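Local coordinates for CYTH domain-containing protein (Pyrococcus horikoshii, PDB 2EEN) that is of unknown function but, as a CYTH protein, probably binds triphosphate-containing compounds or nucleotides with divalent metal ions inside a beta tunnel, at residues Y2-K7 against P147-K152; K118-T123 against E154-E159. All blocks are in the same frame, centred on the assembly; numbering follows the deposited sequence.

Contact 1: Y2-K7 against P147-K152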
ATOM      1  N   TYR A   2     -16.645  12.617  -0.107  1.00 27.11           N
ATOM      2  CA  TYR A   2     -16.509  11.883   1.177  1.00 27.25           C
ATOM      3  C   TYR A   2     -17.604  10.851   1.329  1.00 26.19           C
ATOM      4  O   TYR A   2     -18.716  11.033   0.834  1.00 25.46           O
ATOM      5  CB  TYR A   2     -16.587  12.850   2.365  1.00 29.23           C
ATOM      6  CG  TYR A   2     -15.482  13.874   2.413  1.00 30.64           C
ATOM      7  CD1 TYR A   2     -15.497  14.984   1.573  1.00 32.90           C
ATOM      8  CD2 TYR A   2     -14.413  13.729   3.298  1.00 32.72           C
ATOM      9  CE1 TYR A   2     -14.476  15.930   1.612  1.00 34.54           C
ATOM     10  CE2 TYR A   2     -13.386  14.667   3.345  1.00 34.54           C
ATOM     11  CZ  TYR A   2     -13.424  15.764   2.500  1.00 35.83           C
ATOM     12  OH  TYR A   2     -12.410  16.696   2.548  1.00 39.36           O
ATOM     13  N   GLU A   3     -17.281   9.764   2.018  1.00 25.47           N
ATOM     14  CA  GLU A   3     -18.250   8.710   2.265  1.00 25.26           C
ATOM     15  C   GLU A   3     -18.876   9.008   3.616  1.00 22.17           C
ATOM     16  O   GLU A   3     -18.265   8.797   4.664  1.00 21.44           O
ATOM     17  CB  GLU A   3     -17.567   7.339   2.296  1.00 29.15           C
ATOM     18  CG  GLU A   3     -18.537   6.174   2.434  1.00 35.49           C
ATOM     19  CD  GLU A   3     -17.836   4.827   2.441  1.00 39.46           C
ATOM     20  OE1 GLU A   3     -16.587   4.799   2.364  1.00 41.92           O
ATOM     21  OE2 GLU A   3     -18.537   3.796   2.524  1.00 41.17           O
ATOM     22  N   VAL A   4     -20.085   9.545   3.587  1.00 21.45           N
ATOM     23  CA  VAL A   4     -20.787   9.858   4.815  1.00 21.01           C
ATOM     24  C   VAL A   4     -21.284   8.550   5.398  1.00 21.96           C
ATOM     25  O   VAL A   4     -21.934   7.760   4.712  1.00 21.57           O
ATOM     26  CB  VAL A   4     -21.979  10.784   4.538  1.00 19.29           C
ATOM     27  CG1 VAL A   4     -22.738  11.064   5.823  1.00 18.52           C
ATOM     28  CG2 VAL A   4     -21.481  12.078   3.901  1.00 19.52           C
ATOM     29  N   GLU A   5     -20.973   8.307   6.663  1.00 21.71           N
ATOM     30  CA  GLU A   5     -21.408   7.075   7.287  1.00 24.22           C
ATOM     31  C   GLU A   5     -21.917   7.280   8.701  1.00 23.42           C
ATOM     32  O   GLU A   5     -21.348   8.051   9.482  1.00 23.01           O
ATOM     33  CB  GLU A   5     -20.268   6.051   7.290  1.00 28.66           C
ATOM     34  CG  GLU A   5     -20.624   4.734   7.976  1.00 34.31           C
ATOM     35  CD  GLU A   5     -19.623   3.625   7.688  1.00 37.67           C
ATOM     36  OE1 GLU A   5     -19.623   3.100   6.553  1.00 39.80           O
ATOM     37  OE2 GLU A   5     -18.833   3.282   8.594  1.00 39.53           O
ATOM     38  N   LEU A   6     -23.008   6.590   9.002  1.00 21.47           N
ATOM     39  CA  LEU A   6     -23.626   6.616  10.317  1.00 21.74           C
ATOM     40  C   LEU A   6     -23.795   5.176  10.758  1.00 22.89           C
ATOM     41  O   LEU A   6     -24.020   4.287   9.937  1.00 22.24           O
ATOM     42  CB  LEU A   6     -25.004   7.280  10.275  1.00 23.89           C
ATOM     43  CG  LEU A   6     -25.108   8.778  10.028  1.00 26.04           C
ATOM     44  CD1 LEU A   6     -26.575   9.182  10.118  1.00 25.22           C
ATOM     45  CD2 LEU A   6     -24.288   9.530  11.055  1.00 26.30           C
ATOM     46  N   LYS A   7     -23.694   4.947  12.060  1.00 20.72           N
ATOM     47  CA  LYS A   7     -23.840   3.612  12.607  1.00 21.17           C
ATOM     48  C   LYS A   7     -24.715   3.649  13.844  1.00 20.07           C
ATOM     49  O   LYS A   7     -24.671   4.605  14.619  1.00 20.71           O
ATOM     50  CB  LYS A   7     -22.466   3.037  12.969  1.00 20.66           C
ATOM     51  CG  LYS A   7     -22.519   1.690  13.685  1.00 20.41           C
ATOM     52  CD  LYS A   7     -21.148   1.012  13.721  1.00 22.01           C
ATOM     53  CE  LYS A   7     -20.164   1.736  14.626  1.00 21.55           C
ATOM     54  NZ  LYS A   7     -18.808   1.101  14.552  1.00 24.57           N
ATOM     55  N   PRO A 147     -23.275  17.594   6.229  1.00 25.13           N
ATOM     56  CA  PRO A 147     -24.384  17.798   7.163  1.00 25.27           C
ATOM     57  C   PRO A 147     -25.744  17.362   6.618  1.00 23.77           C
ATOM     58  O   PRO A 147     -26.487  16.660   7.300  1.00 25.08           O
ATOM     59  CB  PRO A 147     -24.310  19.295   7.454  1.00 26.54           C
ATOM     60  CG  PRO A 147     -22.832  19.546   7.416  1.00 26.18           C
ATOM     61  CD  PRO A 147     -22.419  18.795   6.168  1.00 25.37           C
ATOM     62  N   GLU A 148     -26.063  17.771   5.394  1.00 24.92           N
ATOM     63  CA  GLU A 148     -27.339  17.402   4.775  1.00 26.79           C
ATOM     64  C   GLU A 148     -27.463  15.886   4.636  1.00 26.24           C
ATOM     65  O   GLU A 148     -28.503  15.304   4.957  1.00 23.60           O
ATOM     66  CB  GLU A 148     -27.466  18.030   3.382  1.00 30.40           C
ATOM     67  CG  GLU A 148     -27.497  19.547   3.356  1.00 37.78           C
ATOM     68  CD  GLU A 148     -27.479  20.101   1.940  1.00 40.72           C
ATOM     69  OE1 GLU A 148     -28.446  19.850   1.188  1.00 42.05           O
ATOM     70  OE2 GLU A 148     -26.494  20.783   1.577  1.00 41.74           O
ATOM     71  N   ALA A 149     -26.399  15.258   4.145  1.00 22.62           N
ATOM     72  CA  ALA A 149     -26.388  13.810   3.955  1.00 21.73           C
ATOM     73  C   ALA A 149     -26.566  13.083   5.280  1.00 19.88           C
ATOM     74  O   ALA A 149     -27.284  12.090   5.355  1.00 20.06           O
ATOM     75  CB  ALA A 149     -25.086  13.372   3.294  1.00 20.96           C
ATOM     76  N   VAL A 150     -25.901  13.572   6.321  1.00 19.58           N
ATOM     77  CA  VAL A 150     -26.007  12.953   7.628  1.00 21.13           C
ATOM     78  C   VAL A 150     -27.455  12.995   8.092  1.00 21.72           C
ATOM     79  O   VAL A 150     -27.981  12.009   8.589  1.00 20.65           O
ATOM     80  CB  VAL A 150     -25.109  13.663   8.669  1.00 20.39           C
ATOM     81  CG1 VAL A 150     -25.436  13.161  10.071  1.00 21.89           C
ATOM     82  CG2 VAL A 150     -23.642  13.399   8.347  1.00 22.43           C
ATOM     83  N   GLU A 151     -28.104  14.142   7.916  1.00 23.91           N
ATOM     84  CA  GLU A 151     -29.495  14.282   8.324  1.00 24.02           C
ATOM     85  C   GLU A 151     -30.370  13.290   7.566  1.00 21.80           C
ATOM     86  O   GLU A 151     -31.249  12.648   8.142  1.00 21.44           O
ATOM     87  CB  GLU A 151     -29.978  15.711   8.060  1.00 26.89           C
ATOM     88  CG  GLU A 151     -29.131  16.773   8.743  1.00 33.45           C
ATOM     89  CD  GLU A 151     -29.668  18.178   8.543  1.00 36.61           C
ATOM     90  OE1 GLU A 151     -29.986  18.541   7.390  1.00 39.19           O
ATOM     91  OE2 GLU A 151     -29.761  18.926   9.542  1.00 39.51           O
ATOM     92  N   LYS A 152     -30.109  13.154   6.273  1.00 19.61           N
ATOM     93  CA  LYS A 152     -30.870  12.243   5.433  1.00 20.18           C
ATOM     94  C   LYS A 152     -30.687  10.798   5.886  1.00 19.67           C
ATOM     95  O   LYS A 152     -31.655  10.048   6.024  1.00 19.97           O
ATOM     96  CB  LYS A 152     -30.416  12.392   3.984  1.00 20.94           C
ATOM     97  CG  LYS A 152     -31.052  11.421   3.033  1.00 25.27           C
ATOM     98  CD  LYS A 152     -30.389  11.522   1.680  1.00 28.55           C
ATOM     99  CE  LYS A 152     -31.033  10.585   0.697  1.00 30.70           C
ATOM    100  NZ  LYS A 152     -32.439  10.980   0.400  1.00 34.12           N
TER

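Contact 2: K118-T123 against E154-E159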
ATOM      1  N   LYS A 118     -30.509   5.395  -4.698  1.00 16.68           N
ATOM      2  CA  LYS A 118     -29.315   5.574  -5.494  1.00 18.37           C
ATOM      3  C   LYS A 118     -28.167   6.114  -4.660  1.00 17.62           C
ATOM      4  O   LYS A 118     -28.267   7.181  -4.057  1.00 18.72           O
ATOM      5  CB  LYS A 118     -29.586   6.503  -6.670  1.00 20.54           C
ATOM      6  CG  LYS A 118     -28.401   6.606  -7.608  1.00 21.85           C
ATOM      7  CD  LYS A 118     -28.733   7.429  -8.835  1.00 22.80           C
ATOM      8  CE  LYS A 118     -27.539   7.516  -9.758  1.00 22.63           C
ATOM      9  NZ  LYS A 118     -26.435   8.298  -9.139  1.00 23.47           N
ATOM     10  N   GLY A 119     -27.084   5.352  -4.615  1.00 17.90           N
ATOM     11  CA  GLY A 119     -25.916   5.781  -3.873  1.00 17.05           C
ATOM     12  C   GLY A 119     -26.022   5.666  -2.368  1.00 19.13           C
ATOM     13  O   GLY A 119     -25.136   6.141  -1.659  1.00 19.21           O
ATOM     14  N   VAL A 120     -27.091   5.050  -1.874  1.00 15.48           N
ATOM     15  CA  VAL A 120     -27.260   4.883  -0.429  1.00 15.83           C
ATOM     16  C   VAL A 120     -27.423   3.408  -0.106  1.00 15.39           C
ATOM     17  O   VAL A 120     -28.312   2.736  -0.643  1.00 15.26           O
ATOM     18  CB  VAL A 120     -28.479   5.639   0.100  1.00 15.11           C
ATOM     19  CG1 VAL A 120     -28.551   5.492   1.617  1.00 15.71           C
ATOM     20  CG2 VAL A 120     -28.386   7.117  -0.287  1.00 18.30           C
ATOM     21  N   THR A 121     -26.561   2.913   0.778  1.00 14.28           N
ATOM     22  CA  THR A 121     -26.580   1.513   1.159  1.00 15.19           C
ATOM     23  C   THR A 121     -26.628   1.324   2.670  1.00 15.79           C
ATOM     24  O   THR A 121     -26.041   2.097   3.419  1.00 15.48           O
ATOM     25  CB  THR A 121     -25.319   0.794   0.620  1.00 19.98           C
ATOM     26  OG1 THR A 121     -25.232   0.990  -0.796  1.00 25.26           O
ATOM     27  CG2 THR A 121     -25.379  -0.700   0.916  1.00 23.07           C
ATOM     28  N   ILE A 122     -27.330   0.286   3.097  1.00 14.89           N
ATOM     29  CA  ILE A 122     -27.433  -0.049   4.511  1.00 13.96           C
ATOM     30  C   ILE A 122     -26.782  -1.403   4.727  1.00 15.34           C
ATOM     31  O   ILE A 122     -26.910  -2.298   3.898  1.00 15.12           O
ATOM     32  CB  ILE A 122     -28.907  -0.140   4.958  1.00 16.27           C
ATOM     33  CG1 ILE A 122     -29.389   1.234   5.407  1.00 17.78           C
ATOM     34  CG2 ILE A 122     -29.069  -1.172   6.085  1.00 17.44           C
ATOM     35  CD1 ILE A 122     -30.868   1.275   5.679  1.00 16.43           C
ATOM     36  N   THR A 123     -26.078  -1.562   5.840  1.00 14.02           N
ATOM     37  CA  THR A 123     -25.480  -2.853   6.115  1.00 15.83           C
ATOM     38  C   THR A 123     -25.895  -3.343   7.485  1.00 16.08           C
ATOM     39  O   THR A 123     -25.976  -2.566   8.438  1.00 18.06           O
ATOM     40  CB  THR A 123     -23.942  -2.801   6.038  1.00 18.85           C
ATOM     41  OG1 THR A 123     -23.432  -1.882   7.016  1.00 20.31           O
ATOM     42  CG2 THR A 123     -23.512  -2.354   4.657  1.00 19.65           C
ATOM     43  N   GLU A 154     -29.533   9.733   8.847  1.00 19.14           N
ATOM     44  CA  GLU A 154     -29.983   9.529  10.210  1.00 21.08           C
ATOM     45  C   GLU A 154     -31.486   9.281  10.182  1.00 20.13           C
ATOM     46  O   GLU A 154     -31.991   8.430  10.905  1.00 19.19           O
ATOM     47  CB  GLU A 154     -29.678  10.747  11.083  1.00 23.26           C
ATOM     48  CG  GLU A 154     -29.850  10.463  12.564  1.00 31.08           C
ATOM     49  CD  GLU A 154     -29.653  11.689  13.432  1.00 34.30           C
ATOM     50  OE1 GLU A 154     -28.670  12.429  13.210  1.00 38.87           O
ATOM     51  OE2 GLU A 154     -30.474  11.904  14.348  1.00 38.48           O
ATOM     52  N   LYS A 155     -32.195  10.022   9.333  1.00 20.93           N
ATOM     53  CA  LYS A 155     -33.642   9.856   9.223  1.00 21.64           C
ATOM     54  C   LYS A 155     -34.006   8.449   8.762  1.00 19.29           C
ATOM     55  O   LYS A 155     -34.911   7.820   9.307  1.00 18.91           O
ATOM     56  CB  LYS A 155     -34.237  10.887   8.256  1.00 22.25           C
ATOM     57  CG  LYS A 155     -35.742  10.740   8.068  1.00 26.33           C
ATOM     58  CD  LYS A 155     -36.329  11.912   7.296  1.00 29.31           C
ATOM     59  CE  LYS A 155     -37.846  11.912   7.393  1.00 31.10           C
ATOM     60  NZ  LYS A 155     -38.451  13.100   6.729  1.00 34.87           N
ATOM     61  N   ILE A 156     -33.291   7.945   7.759  1.00 18.53           N
ATOM     62  CA  ILE A 156     -33.551   6.604   7.249  1.00 17.02           C
ATOM     63  C   ILE A 156     -33.384   5.556   8.349  1.00 16.50           C
ATOM     64  O   ILE A 156     -34.227   4.675   8.509  1.00 18.00           O
ATOM     65  CB  ILE A 156     -32.615   6.276   6.070  1.00 16.48           C
ATOM     66  CG1 ILE A 156     -32.976   7.156   4.871  1.00 16.87           C
ATOM     67  CG2 ILE A 156     -32.731   4.808   5.697  1.00 15.37           C
ATOM     68  CD1 ILE A 156     -31.968   7.099   3.752  1.00 16.96           C
ATOM     69  N   LEU A 157     -32.301   5.655   9.114  1.00 17.03           N
ATOM     70  CA  LEU A 157     -32.069   4.698  10.190  1.00 16.86           C
ATOM     71  C   LEU A 157     -33.096   4.809  11.314  1.00 17.01           C
ATOM     72  O   LEU A 157     -33.568   3.795  11.827  1.00 17.08           O
ATOM     73  CB  LEU A 157     -30.660   4.865  10.763  1.00 17.84           C
ATOM     74  CG  LEU A 157     -29.566   4.372   9.817  1.00 17.44           C
ATOM     75  CD1 LEU A 157     -28.224   4.417  10.522  1.00 18.65           C
ATOM     76  CD2 LEU A 157     -29.892   2.953   9.366  1.00 19.89           C
ATOM     77  N   ARG A 158     -33.451   6.032  11.689  1.00 20.02           N
ATOM     78  CA  ARG A 158     -34.430   6.205  12.754  1.00 20.48           C
ATOM     79  C   ARG A 158     -35.788   5.669  12.317  1.00 20.20           C
ATOM     80  O   ARG A 158     -36.547   5.136  13.130  1.00 20.20           O
ATOM     81  CB  ARG A 158     -34.519   7.678  13.168  1.00 20.51           C
ATOM     82  CG  ARG A 158     -33.352   8.104  14.049  1.00 21.27           C
ATOM     83  CD  ARG A 158     -33.532   9.487  14.645  1.00 21.63           C
ATOM     84  NE  ARG A 158     -32.556   9.706  15.706  1.00 24.64           N
ATOM     85  CZ  ARG A 158     -32.604   9.111  16.896  1.00 25.06           C
ATOM     86  NH1 ARG A 158     -33.587   8.267  17.183  1.00 21.66           N
ATOM     87  NH2 ARG A 158     -31.655   9.343  17.793  1.00 25.21           N
ATOM     88  N   GLU A 159     -36.086   5.777  11.026  1.00 20.87           N
ATOM     89  CA  GLU A 159     -37.353   5.274  10.517  1.00 21.90           C
ATOM     90  C   GLU A 159     -37.385   3.749  10.542  1.00 22.71           C
ATOM     91  O   GLU A 159     -38.453   3.141  10.428  1.00 24.71           O
ATOM     92  CB  GLU A 159     -37.596   5.779   9.097  1.00 22.91           C
ATOM     93  CG  GLU A 159     -37.880   7.270   9.028  1.00 27.72           C
ATOM     94  CD  GLU A 159     -39.287   7.679   9.477  1.00 31.01           C
ATOM     95  OE1 GLU A 159     -40.132   6.820   9.828  1.00 33.43           O
ATOM     96  OE2 GLU A 159     -39.548   8.899   9.435  1.00 36.04           O
TER

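Contact 1: Y2-K7 against P147-K152
Leu6 meets the helix at a backbone oxygen: its CD1 lies 3.5 Å from Val150 O, the same oxygen that Glu154 N approaches from one turn further along the helix. The carbonyl thus faces a main-chain NH, and a methyl group of the strand lies against it as well. CD1 gets there because the Leu6 side chain is extended, with CD1 trans to CA (chi2 -177°). Its other methyl, CD2, rests against CG1 of Val150 at 3.9 Å. The second branch of Val150 serves the neighbouring strand residue: CG2 meets Val4 CG1 at 3.6 Å, so one helix valine divides its two methyls between two strand side chains, crossing each at nearly a right angle. Val4 is split in the same way, its CG2 packing on Ala149 CB at 3.9 Å. The axes of the two segments approach to 8.5 Å, at 35° to one another, a closeness consistent with the small Ala149 facing the strand. All four touching residues are buried, and their side chains meet through hydrocarbon alone. Glu3, Glu5 and Lys7 alternate with Val4 and Leu6 and belong to the other face of the strand, the ExExK pattern that is the signature of the CYTH family; in relatives this motif contributes to metal and triphosphate binding in the tunnel. The helix therefore covers the back of the signature strand. That strand, 3-9, pairs with 131-139 through Val4 with Thr138 and Leu6 with Ile136, while Leu6 also reaches Leu153 of helix 146-160 and Val4 touches Thr77.

Contact 2: K118-T123 against E154-E159
Val120 turns toward the helix and offers CG1 to the end of Ile156, whose CD1 lies 4.3 Å away, a loose touch between methyls. Thr121 follows with its side chain on the opposite face of the strand, its backbone bonded to Glu137. Ile122 returns to the helix side and carries most of the contact. Its CD1 fits between two consecutive helix residues, 4.0 Å from Ile156 CG2 and 4.2 Å from Leu157 CD2. It lies aslant Ile156, whereas it and Leu157 run past each other in opposing directions. The alternation is that of a strand in the CYTH beta tunnel, one face turned to the covering helix and the other inward; here strand and helix axes stand 10.9 Å apart at 41°, a separation spanned by branched aliphatic side chains. Ile156 spans further, resting on Val116 and Ile136 of the two flanking strands, and Leu157 shares Ile136. At Thr123 the side chain is again on the tunnel side, its backbone bonded to Glu135. Glu154 and Arg158 are joined by a salt bridge whose hydrogen bond, Arg158 NE to Glu154 OE2 at 3.3 Å, is weak, with the carboxylate oxygen in the guanidinium plane at its edge.

From the N terminus, strand 3-9 comes first, and the chain runs through most of the sheet and past 118-123 before helix 146-160 returns to it. Contact 1 closes that long excursion of 139 residues, while contact 2 closes a shorter one of 30 that passes through strand 131-139. Since the segments alternate along the chain, the two loops cross. Both end on the same helix, successive parts of which cover strands 3-9 and 120-127, with 131-139 lying between them in the sheet. Their centres are about 9 Å apart, and they join directly where Leu6 CD1 packs 3.3 Å from Glu154 N.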